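Local coordinates for protein aspartokinase (Arabidopsis thaliana, PDB 2CDQ) that transfers phosphate from ATP to L-aspartate, the first step towards lysine, threonine, methionine and isoleucine, and binds lysine and S-adenosylmethionine as allosteric effectors, at residues 29-33 against 233-237; 137-141 against 181-185; 149-153 against 168-172; 173-177 against 191-195; 213-217 against 227-233. One frame throughout, in Å; residues are numbered along the deposited sequence.

How the contacts relate
All five contacts belong to the amino acid kinase domain. Contact 1 closes a long loop of chain in which the other four are nested; contact 2 encloses contact 3 and alternates with contact 4, and contact 5 comes after these three. Contacts 1 and 5 lie closest, their centres about 10 Å apart, and share Ser233 and helix 232-244, whereas contacts 1 and 2 lie about 21 Å apart. Contacts 2 and 3 both use helix 137-161. Contacts 1, 3 and 5 reach one mixed sheet, in which strands 166-169 and 209-219 are neighbours. Contacts 1 and 5 line the pocket that holds a lysine, and contacts 2, 3 and 4 lie farther from it.

Contact 1: 29-33 against 233-237; sequences CVMKF and SDLTA
Lys32 and Asp234 provide the polar link between strand 29-33 and helix 233-237, a salt bridge of 2.8 Å from Lys32 NZ to Asp234 OD1. The ammonium group comes from above the carboxylate plane, 44° out of it. The torsions of Lys32 bring NZ there: CG lies anti to the backbone N (chi1 178°), and a bend at chi2 turns the rest of the chain along the helix surface. Asp234 has a second partner, since its OD2 accepts a hydrogen bond from Leu291 N, so both carboxylate oxygens are engaged.

The apolar part centres on the methyl of Ala237. Ala237 CB meets Lys32 CB at 3.8 Å and Val30 CG2 at 3.9 Å, and the other branch of the valine, CG1, lies 3.4 Å from Ala237 O. Alanine suits this place because its single methyl lets the helix come near the strand, with the short axes 8.4 Å apart and almost antiparallel. Farther out, Lys32 CE packs against Ser233 CB at 3.7 Å. Lys32 is an ATP-binding residue by similarity, and Ser233 belongs to the lysine pocket and bonds through OG to Ser64.

Helix 232-244 thus covers the Val30 and Lys32 face of a strand that runs parallel to both its sheet neighbours, 59-63 and 248-253.

Contact 2: 137-141 against 181-185; sequences LRTRD and DFTNG
Leu137, at the start of helix 137-161, meets the loop at both Phe182 and Thr183. Its CB packs against Phe182 CB at 3.9 Å, and both methyls, CD1 and CD2, come to 3.9 Å from Thr183 OG1. Its carbonyl O approaches Phe182 CB while accepting the helical bond from Asp141 N.

Arg138 lies over one face of the Phe182 ring. Its CA stands 3.6 Å from the ring centroid, 13° off the normal, a CH-pi contact. CG, anti to the backbone N (chi1 -176°), continues across the same face and reaches Phe182 CZ at 3.4 Å. The two side chains run alongside each other in the same direction. An arginine suits such an exposed edge because its methylenes cover the ring while the guanidinium is carried farther out, with its plane turned 46° from that of the ring.

One helical turn on, Asp141 approaches the ring from its rim: OD2 lies in the ring plane, 3.7 Å from Phe182 CD1. The same Asp141 OD2 comes to 2.6 Å from Phe182 O and accepts a hydrogen bond from Thr227 N.

The ring is therefore used in two ways. Its face takes up aliphatic carbon, and its rim faces a carboxylate oxygen of Asp141. Packing over the ring thus sits beside a polar corner, where the closeness of the two oxygens makes a shared proton possible.

Contact 3: 149-153 against 168-172; sequences CLSTR and QYDAF
Arg153 reaches from helix 137-161 across Gln168 to Asp170. Beyond CB its chain is extended to NE, and on the way CG packs against Gln168 CG at 3.7 Å. The guanidinium passes the amide of Gln168, whose NE2 lies 3.0 Å above one face, offset toward the rim; both groups are donors, so this is packing, not a hydrogen bond. At the tip, NH1 gives a bond in the guanidinium plane to Cys149 O (3.0 Å), one turn back in the helix, and a more bent one to Asp170 OD1. NH2 donates almost straight to Asp170 OD2 (2.9 Å, 175°). The salt bridge is thus end-on and two-pronged, although the guanidinium and carboxylate planes are 56° apart. Asp170 OD1 accepts from Arg153 NH1 and also from Gln168 NE2 (3.1 Å). Arginine suits because its long chain carries two N-H groups to one carboxylate and still reaches Cys149 O. Beside them Cys149 SG meets the rim of the Phe172 ring, 4.0 Å from CE2. In this alpha/beta kinase fold the helix, directly after substrate-binding Glu148, whose carbonyl accepts a hydrogen bond from Thr152 OG1, lies against the end of strand 166-169 and the turn that follows.

Contact 4: 173-177 against 191-195; sequences EIGFI and TYPAV
Thr191 OG1 accepts the backbone hydrogen of Ile177 at 2.8 Å, with an N-H...O angle of 149°, and also takes part in a weak bond with Leu188 O. The contact lies in a beta-alpha-beta crossover of the amino acid kinase fold: strand 177-178 is followed by helix 191-205 and then by strand 209-219, with which it pairs in parallel. Threonine suits the first turn of this helix because its two branches do different work. With OG1 anti to the carbonyl carbon (chi1 -71°), the hydroxyl faces Ile177, and the methyl CG2 packs over the Gly175 carbonyl and one face of the Phe176 ring.

The Gly175 carbonyl O rests against Thr191, Ala194 and Val195. Thr191 CA makes a C-H...O contact with this oxygen at 3.4 Å, and Val195 CG2 lies at 3.2 Å from Gly175 O, with Ala194 CB farther off at 4.0 Å. Glycine belongs here for two reasons: its phi of 107° is hard for other residues to adopt, and the direction a side chain would take leads straight into Ala194. The small methyl of Ala194 lets the loop lie on the helix.

The CB of Phe176 points away from helix 191-205, and its side chain packs on Thr236 and Thr239 of helix 232-244. Besides Thr191 CG2 over its face, the ring meets Val195, Phe176 CD1 to Val195 CG2 at 4.0 Å.

Contact 5: 213-217 against 227-233; sequences TGFLG and TLGRGGS. With LYS (lysine), chain D.
Phe215 has CG anti to its own backbone N (chi1 -167°), a torsion that lays its ring between Thr227 and the bound lysine. Thr227 CB itself stands over the ring centre, 3.9 Å from the centroid and 8° off the normal, a CH-pi contact. The opposite face carries the aliphatic chain of the lysine, whose CG is 4.2 Å from Phe215 CG. Gly229 O stands at the ring edge near CE1. A flat, apolar ring suits this place because it can take carbon on both faces.

The backbone holds the pair in register: Leu228 N donates to Phe215 O at 2.9 Å, from above the carbonyl plane. Leu216 and Thr227 form an antiparallel, non-hydrogen-bonded pair, with Leu216 CD2 3.9 Å from Thr227 CG2.

Glycines bring the loops close. Gly214 CA lies 3.4 Å from Ser233 OG, too near for a side chain, and Gly232, at positive phi, sets its CA 3.6 Å from the lysine CD. Glu148, the substrate-binding residue, hydrogen-bonds the same ligand. The break in strand 209-219, the glycine-rich loop and the helix start form part of the wall of the kinase domain's pocket, probably where aspartate is bound.

Contact 1: 29-33 against 233-237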
# COMPACT_ATOMS: atom_id res chain seq x y z
N CYS A 29 34.65 -23.51 3.00
CA CYS A 29 33.27 -23.06 3.22
C CYS A 29 33.03 -22.60 4.66
O CYS A 29 33.83 -22.88 5.56
CB CYS A 29 32.28 -24.17 2.87
SG CYS A 29 32.53 -25.65 3.87
N VAL A 30 31.91 -21.91 4.85
CA VAL A 30 31.46 -21.49 6.18
C VAL A 30 30.15 -22.20 6.54
O VAL A 30 29.22 -22.27 5.74
CB VAL A 30 31.33 -19.94 6.29
CG1 VAL A 30 30.70 -19.35 5.03
CG2 VAL A 30 30.54 -19.55 7.52
N MET A 31 30.10 -22.75 7.76
CA MET A 31 28.91 -23.43 8.26
C MET A 31 28.34 -22.67 9.44
O MET A 31 29.05 -22.40 10.42
CB MET A 31 29.23 -24.88 8.64
CG MET A 31 29.82 -25.69 7.49
SD MET A 31 30.52 -27.25 8.03
CE MET A 31 29.17 -28.36 7.67
N LYS A 32 27.07 -22.32 9.34
CA LYS A 32 26.39 -21.56 10.37
C LYS A 32 25.42 -22.46 11.11
O LYS A 32 24.67 -23.21 10.49
CB LYS A 32 25.66 -20.36 9.77
CG LYS A 32 24.88 -19.52 10.77
CD LYS A 32 23.46 -20.02 10.95
CE LYS A 32 22.74 -19.25 12.03
NZ LYS A 32 21.28 -19.23 11.76
N PHE A 33 25.44 -22.35 12.44
CA PHE A 33 24.55 -23.13 13.30
C PHE A 33 23.77 -22.24 14.25
O PHE A 33 24.34 -21.37 14.92
CB PHE A 33 25.36 -24.19 14.06
CG PHE A 33 25.95 -25.25 13.18
CD1 PHE A 33 25.22 -26.40 12.87
CD2 PHE A 33 27.22 -25.10 12.65
CE1 PHE A 33 25.75 -27.38 12.04
CE2 PHE A 33 27.76 -26.08 11.81
CZ PHE A 33 27.03 -27.22 11.51
N SER A 233 23.26 -14.12 12.99
CA SER A 233 24.38 -15.01 12.70
C SER A 233 24.46 -15.40 11.23
O SER A 233 25.56 -15.64 10.71
CB SER A 233 24.34 -16.25 13.59
OG SER A 233 24.43 -15.89 14.95
N ASP A 234 23.32 -15.44 10.54
CA ASP A 234 23.30 -15.71 9.10
C ASP A 234 24.18 -14.69 8.37
O ASP A 234 25.01 -15.07 7.54
CB ASP A 234 21.86 -15.69 8.54
CG ASP A 234 20.98 -16.82 9.06
OD1 ASP A 234 21.47 -17.95 9.30
OD2 ASP A 234 19.76 -16.59 9.22
N LEU A 235 24.00 -13.41 8.70
CA LEU A 235 24.80 -12.33 8.12
C LEU A 235 26.30 -12.53 8.32
O LEU A 235 27.09 -12.34 7.39
CB LEU A 235 24.37 -10.97 8.68
CG LEU A 235 25.05 -9.72 8.12
CD1 LEU A 235 24.91 -9.63 6.60
CD2 LEU A 235 24.51 -8.45 8.78
N THR A 236 26.68 -12.93 9.54
CA THR A 236 28.07 -13.24 9.86
C THR A 236 28.61 -14.29 8.91
O THR A 236 29.73 -14.16 8.41
CB THR A 236 28.21 -13.72 11.31
OG1 THR A 236 27.77 -12.67 12.17
CG2 THR A 236 29.64 -14.04 11.64
N ALA A 237 27.81 -15.33 8.67
CA ALA A 237 28.22 -16.42 7.79
C ALA A 237 28.45 -15.94 6.35
O ALA A 237 29.48 -16.27 5.75
CB ALA A 237 27.22 -17.55 7.83

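Contact 2: 137-141 against 181-185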
# COMPACT_ATOMS: atom_id res chain seq x y z
N LEU A 137 20.65 0.89 24.89
CA LEU A 137 20.88 -0.01 23.75
C LEU A 137 22.36 -0.39 23.62
O LEU A 137 22.67 -1.48 23.15
CB LEU A 137 20.36 0.60 22.43
CG LEU A 137 18.95 1.21 22.34
CD1 LEU A 137 18.65 1.64 20.90
CD2 LEU A 137 17.85 0.28 22.86
N ARG A 138 23.25 0.50 24.05
CA ARG A 138 24.67 0.18 24.12
C ARG A 138 24.93 -0.98 25.10
O ARG A 138 25.69 -1.90 24.78
CB ARG A 138 25.49 1.42 24.52
CG ARG A 138 27.00 1.21 24.54
CD ARG A 138 27.70 2.22 25.44
NE ARG A 138 29.16 2.12 25.33
CZ ARG A 138 29.93 2.94 24.62
NH1 ARG A 138 29.40 3.95 23.93
NH2 ARG A 138 31.24 2.76 24.60
N THR A 139 24.29 -0.94 26.27
CA THR A 139 24.45 -1.98 27.28
C THR A 139 23.80 -3.27 26.79
O THR A 139 24.36 -4.36 26.93
CB THR A 139 23.84 -1.57 28.64
OG1 THR A 139 24.49 -0.39 29.12
CG2 THR A 139 24.01 -2.68 29.68
N ARG A 140 22.61 -3.12 26.20
CA ARG A 140 21.83 -4.22 25.67
C ARG A 140 22.67 -5.07 24.71
O ARG A 140 22.64 -6.30 24.77
CB ARG A 140 20.57 -3.68 24.98
CG ARG A 140 19.49 -4.72 24.71
CD ARG A 140 18.23 -4.08 24.10
NE ARG A 140 17.43 -3.38 25.11
CZ ARG A 140 16.33 -3.87 25.67
NH1 ARG A 140 15.87 -5.06 25.31
NH2 ARG A 140 15.68 -3.16 26.58
N ASP A 141 23.44 -4.41 23.85
CA ASP A 141 24.36 -5.10 22.95
C ASP A 141 25.48 -5.84 23.68
O ASP A 141 25.85 -6.95 23.29
CB ASP A 141 24.96 -4.13 21.94
CG ASP A 141 24.20 -4.10 20.64
OD1 ASP A 141 23.00 -4.42 20.64
OD2 ASP A 141 24.81 -3.76 19.61
N ASP A 181 25.14 2.40 15.82
CA ASP A 181 23.75 2.23 16.28
C ASP A 181 23.56 0.79 16.73
O ASP A 181 23.80 -0.15 15.98
CB ASP A 181 22.70 2.65 15.23
CG ASP A 181 23.22 2.61 13.81
OD1 ASP A 181 23.96 3.54 13.42
OD2 ASP A 181 22.88 1.66 13.08
N PHE A 182 23.12 0.64 17.98
CA PHE A 182 23.35 -0.60 18.71
C PHE A 182 22.48 -1.82 18.38
O PHE A 182 22.99 -2.88 18.00
CB PHE A 182 23.49 -0.31 20.21
CG PHE A 182 24.80 0.32 20.56
CD1 PHE A 182 25.95 -0.46 20.69
CD2 PHE A 182 24.90 1.70 20.71
CE1 PHE A 182 27.18 0.13 20.99
CE2 PHE A 182 26.12 2.29 21.02
CZ PHE A 182 27.26 1.50 21.15
N THR A 183 21.17 -1.69 18.53
CA THR A 183 20.28 -2.80 18.22
C THR A 183 20.47 -3.24 16.75
O THR A 183 20.22 -4.40 16.41
CB THR A 183 18.82 -2.43 18.55
OG1 THR A 183 18.72 -2.17 19.96
CG2 THR A 183 17.85 -3.56 18.17
N ASN A 184 20.97 -2.33 15.91
CA ASN A 184 21.05 -2.55 14.47
C ASN A 184 22.38 -2.12 13.81
O ASN A 184 22.40 -1.33 12.87
CB ASN A 184 19.86 -1.86 13.78
CG ASN A 184 19.69 -2.29 12.33
OD1 ASN A 184 19.63 -3.48 12.02
ND2 ASN A 184 19.62 -1.31 11.44
N GLY A 185 23.49 -2.66 14.31
CA GLY A 185 24.81 -2.36 13.76
C GLY A 185 25.01 -2.77 12.30
O GLY A 185 24.88 -3.94 11.95

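Contact 3: 149-153 against 168-172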
# COMPACT_ATOMS: atom_id res chain seq x y z
N CYS A 149 29.68 -15.37 23.04
CA CYS A 149 31.00 -15.44 23.65
C CYS A 149 31.17 -16.71 24.46
O CYS A 149 32.23 -17.34 24.42
CB CYS A 149 31.28 -14.21 24.50
SG CYS A 149 31.58 -12.75 23.50
N LEU A 150 30.13 -17.09 25.19
CA LEU A 150 30.11 -18.35 25.92
C LEU A 150 30.05 -19.50 24.93
O LEU A 150 30.90 -20.39 24.93
CB LEU A 150 28.92 -18.39 26.86
CG LEU A 150 29.00 -17.55 28.12
CD1 LEU A 150 27.61 -17.36 28.69
CD2 LEU A 150 29.91 -18.19 29.15
N SER A 151 29.03 -19.46 24.07
CA SER A 151 28.76 -20.50 23.10
C SER A 151 30.00 -20.96 22.34
O SER A 151 30.36 -22.13 22.40
CB SER A 151 27.70 -20.00 22.12
OG SER A 151 27.44 -20.97 21.13
N THR A 152 30.64 -20.03 21.63
CA THR A 152 31.83 -20.34 20.84
C THR A 152 32.98 -20.95 21.67
O THR A 152 33.60 -21.91 21.23
CB THR A 152 32.36 -19.12 20.06
OG1 THR A 152 32.35 -17.96 20.91
CG2 THR A 152 31.49 -18.87 18.84
N ARG A 153 33.23 -20.38 22.85
CA ARG A 153 34.32 -20.82 23.73
C ARG A 153 34.16 -22.26 24.24
O ARG A 153 35.14 -23.01 24.32
CB ARG A 153 34.52 -19.85 24.89
CG ARG A 153 35.38 -18.66 24.54
CD ARG A 153 35.44 -17.63 25.66
NE ARG A 153 36.25 -16.48 25.28
CZ ARG A 153 35.83 -15.49 24.49
NH1 ARG A 153 34.61 -15.49 23.98
NH2 ARG A 153 36.65 -14.49 24.20
N GLN A 168 38.78 -20.21 18.77
CA GLN A 168 37.56 -19.42 18.91
C GLN A 168 37.84 -17.97 18.58
O GLN A 168 38.89 -17.43 18.94
CB GLN A 168 36.95 -19.58 20.31
CG GLN A 168 37.30 -18.49 21.33
CD GLN A 168 36.45 -17.23 21.19
OE1 GLN A 168 35.32 -17.27 20.71
NE2 GLN A 168 37.01 -16.11 21.61
N TYR A 169 36.90 -17.34 17.89
CA TYR A 169 37.05 -15.95 17.50
C TYR A 169 35.87 -15.12 17.96
O TYR A 169 34.71 -15.46 17.68
CB TYR A 169 37.15 -15.86 15.98
CG TYR A 169 38.47 -16.31 15.40
CD1 TYR A 169 38.56 -17.48 14.64
CD2 TYR A 169 39.63 -15.55 15.59
CE1 TYR A 169 39.77 -17.89 14.10
CE2 TYR A 169 40.85 -15.95 15.05
CZ TYR A 169 40.91 -17.12 14.31
OH TYR A 169 42.11 -17.51 13.77
N ASP A 170 36.16 -14.04 18.67
CA ASP A 170 35.17 -13.00 18.89
C ASP A 170 35.14 -12.15 17.63
O ASP A 170 36.16 -11.60 17.21
CB ASP A 170 35.52 -12.17 20.12
CG ASP A 170 35.27 -12.90 21.43
OD1 ASP A 170 34.74 -14.05 21.39
OD2 ASP A 170 35.59 -12.34 22.51
N ALA A 171 33.96 -12.07 17.00
CA ALA A 171 33.78 -11.32 15.76
C ALA A 171 34.27 -9.88 15.88
O ALA A 171 34.89 -9.35 14.95
CB ALA A 171 32.33 -11.35 15.33
N PHE A 172 34.00 -9.26 17.03
CA PHE A 172 34.36 -7.86 17.25
C PHE A 172 35.86 -7.63 17.39
O PHE A 172 36.33 -6.49 17.30
CB PHE A 172 33.60 -7.28 18.46
CG PHE A 172 33.74 -8.09 19.72
CD1 PHE A 172 34.82 -7.91 20.57
CD2 PHE A 172 32.77 -9.03 20.06
CE1 PHE A 172 34.95 -8.66 21.74
CE2 PHE A 172 32.88 -9.78 21.24
CZ PHE A 172 33.98 -9.60 22.07

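Contact 4: 173-177 against 191-195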
# COMPACT_ATOMS: atom_id res chain seq x y z
N GLU A 173 36.61 -8.71 17.60
CA GLU A 173 38.06 -8.64 17.77
C GLU A 173 38.82 -8.99 16.48
O GLU A 173 40.03 -8.78 16.40
CB GLU A 173 38.51 -9.53 18.94
CG GLU A 173 39.72 -9.03 19.73
CD GLU A 173 41.06 -9.56 19.19
OE1 GLU A 173 41.09 -10.67 18.61
OE2 GLU A 173 42.09 -8.85 19.37
N ILE A 174 38.12 -9.50 15.47
CA ILE A 174 38.78 -9.93 14.22
C ILE A 174 38.52 -9.04 12.99
O ILE A 174 38.97 -9.36 11.88
CB ILE A 174 38.48 -11.42 13.87
CG1 ILE A 174 36.98 -11.63 13.59
CG2 ILE A 174 38.97 -12.33 14.98
CD1 ILE A 174 36.68 -12.91 12.83
N GLY A 175 37.81 -7.94 13.18
CA GLY A 175 37.58 -7.01 12.08
C GLY A 175 36.17 -6.99 11.51
O GLY A 175 35.99 -6.68 10.33
N PHE A 176 35.19 -7.33 12.33
CA PHE A 176 33.80 -7.01 12.01
C PHE A 176 33.59 -5.56 12.42
O PHE A 176 33.41 -5.26 13.61
CB PHE A 176 32.81 -7.96 12.72
CG PHE A 176 32.33 -9.10 11.86
CD1 PHE A 176 33.12 -10.23 11.67
CD2 PHE A 176 31.10 -9.03 11.23
CE1 PHE A 176 32.68 -11.28 10.86
CE2 PHE A 176 30.64 -10.08 10.41
CZ PHE A 176 31.44 -11.20 10.22
N ILE A 177 33.68 -4.67 11.44
CA ILE A 177 33.59 -3.23 11.68
C ILE A 177 32.18 -2.72 11.34
O ILE A 177 31.64 -3.02 10.28
CB ILE A 177 34.68 -2.43 10.91
CG1 ILE A 177 36.04 -3.15 10.94
CG2 ILE A 177 34.79 -0.99 11.43
CD1 ILE A 177 36.66 -3.35 12.34
N THR A 191 35.28 -4.18 6.54
CA THR A 191 35.19 -5.47 7.21
C THR A 191 35.79 -6.60 6.36
O THR A 191 36.53 -7.43 6.89
CB THR A 191 33.71 -5.79 7.63
OG1 THR A 191 33.32 -4.93 8.71
CG2 THR A 191 33.54 -7.24 8.07
N TYR A 192 35.48 -6.62 5.06
CA TYR A 192 35.94 -7.71 4.19
C TYR A 192 37.47 -7.87 4.12
O TYR A 192 37.97 -8.98 4.32
CB TYR A 192 35.32 -7.61 2.78
CG TYR A 192 33.81 -7.57 2.79
CD1 TYR A 192 33.13 -6.39 2.49
CD2 TYR A 192 33.06 -8.70 3.12
CE1 TYR A 192 31.74 -6.34 2.50
CE2 TYR A 192 31.67 -8.66 3.15
CZ TYR A 192 31.02 -7.47 2.83
OH TYR A 192 29.64 -7.41 2.85
N PRO A 193 38.21 -6.78 3.83
CA PRO A 193 39.68 -6.89 3.83
C PRO A 193 40.28 -7.20 5.21
O PRO A 193 41.25 -7.97 5.29
CB PRO A 193 40.14 -5.51 3.34
CG PRO A 193 38.94 -4.92 2.65
CD PRO A 193 37.78 -5.42 3.45
N ALA A 194 39.71 -6.63 6.27
CA ALA A 194 40.21 -6.82 7.64
C ALA A 194 40.06 -8.26 8.11
O ALA A 194 40.97 -8.81 8.73
CB ALA A 194 39.51 -5.87 8.60
N VAL A 195 38.91 -8.85 7.81
CA VAL A 195 38.58 -10.21 8.25
C VAL A 195 39.36 -11.27 7.47
O VAL A 195 39.89 -12.22 8.06
CB VAL A 195 37.05 -10.47 8.21
CG1 VAL A 195 36.72 -11.96 8.24
CG2 VAL A 195 36.38 -9.75 9.37

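Contact 5: 213-217 against 227-233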
# COMPACT_ATOMS: atom_id res chain seq x y z
N THR A 213 31.81 -16.06 16.72
CA THR A 213 30.57 -15.52 17.28
C THR A 213 29.74 -14.90 16.16
O THR A 213 30.30 -14.26 15.26
CB THR A 213 30.84 -14.43 18.32
OG1 THR A 213 31.55 -13.36 17.70
CG2 THR A 213 31.67 -14.98 19.48
N GLY A 214 28.43 -15.05 16.22
CA GLY A 214 27.60 -14.79 15.06
C GLY A 214 26.89 -13.45 15.00
O GLY A 214 26.69 -12.87 13.93
N PHE A 215 26.50 -12.95 16.15
CA PHE A 215 25.53 -11.86 16.17
C PHE A 215 26.24 -10.51 16.36
O PHE A 215 25.60 -9.47 16.53
CB PHE A 215 24.51 -12.18 17.28
CG PHE A 215 23.27 -11.34 17.27
CD1 PHE A 215 22.86 -10.66 16.14
CD2 PHE A 215 22.48 -11.28 18.41
CE1 PHE A 215 21.70 -9.89 16.16
CE2 PHE A 215 21.32 -10.53 18.44
CZ PHE A 215 20.93 -9.83 17.32
N LEU A 216 27.57 -10.52 16.27
CA LEU A 216 28.38 -9.45 16.86
C LEU A 216 29.30 -8.67 15.92
O LEU A 216 29.77 -9.18 14.90
CB LEU A 216 29.20 -9.99 18.03
CG LEU A 216 28.48 -10.84 19.08
CD1 LEU A 216 29.47 -11.33 20.11
CD2 LEU A 216 27.35 -10.06 19.74
N GLY A 217 29.56 -7.41 16.30
CA GLY A 217 30.48 -6.52 15.60
C GLY A 217 31.04 -5.46 16.53
O GLY A 217 30.67 -5.39 17.71
N THR A 227 25.65 -5.64 18.06
CA THR A 227 24.90 -6.73 17.42
C THR A 227 24.41 -6.32 16.04
O THR A 227 24.08 -5.16 15.81
CB THR A 227 23.70 -7.23 18.26
OG1 THR A 227 22.79 -6.15 18.50
CG2 THR A 227 24.17 -7.80 19.57
N LEU A 228 24.36 -7.28 15.12
CA LEU A 228 24.12 -7.00 13.70
C LEU A 228 22.65 -6.83 13.31
O LEU A 228 22.33 -6.73 12.12
CB LEU A 228 24.80 -8.07 12.83
CG LEU A 228 26.29 -8.31 13.07
CD1 LEU A 228 26.80 -9.50 12.26
CD2 LEU A 228 27.13 -7.08 12.77
N GLY A 229 21.76 -6.78 14.30
CA GLY A 229 20.32 -6.63 14.07
C GLY A 229 19.73 -7.90 13.47
O GLY A 229 20.31 -8.98 13.61
N ARG A 230 18.58 -7.77 12.81
CA ARG A 230 18.02 -8.87 12.02
C ARG A 230 19.10 -9.34 11.05
O ARG A 230 20.01 -8.58 10.70
CB ARG A 230 16.79 -8.40 11.24
CG ARG A 230 15.66 -7.88 12.10
CD ARG A 230 14.75 -6.94 11.30
NE ARG A 230 13.74 -6.26 12.12
CZ ARG A 230 13.06 -6.81 13.13
NH1 ARG A 230 13.24 -8.08 13.47
NH2 ARG A 230 12.17 -6.08 13.80
N GLY A 231 19.01 -10.58 10.62
CA GLY A 231 20.08 -11.13 9.79
C GLY A 231 21.05 -11.89 10.66
O GLY A 231 21.54 -12.95 10.26
N GLY A 232 21.33 -11.35 11.84
CA GLY A 232 22.02 -12.06 12.91
C GLY A 232 23.20 -12.89 12.48
O GLY A 232 24.04 -12.44 11.70
N SER A 233 23.26 -14.12 12.99
CA SER A 233 24.38 -15.01 12.70
C SER A 233 24.46 -15.40 11.23
O SER A 233 25.56 -15.64 10.71
CB SER A 233 24.34 -16.25 13.59
OG SER A 233 24.43 -15.89 14.95
N LYS D . 22.36 -15.86 18.86
CA LYS D . 20.87 -15.84 18.85
C LYS D . 20.27 -17.23 18.59
O LYS D . 20.57 -18.18 19.33
CB LYS D . 20.36 -14.79 17.85
CG LYS D . 21.07 -14.82 16.49
CD LYS D . 20.34 -13.96 15.48
CE LYS D . 19.01 -14.59 15.05
NZ LYS D . 18.30 -13.73 14.07
OXT LYS D . 19.49 -17.47 17.67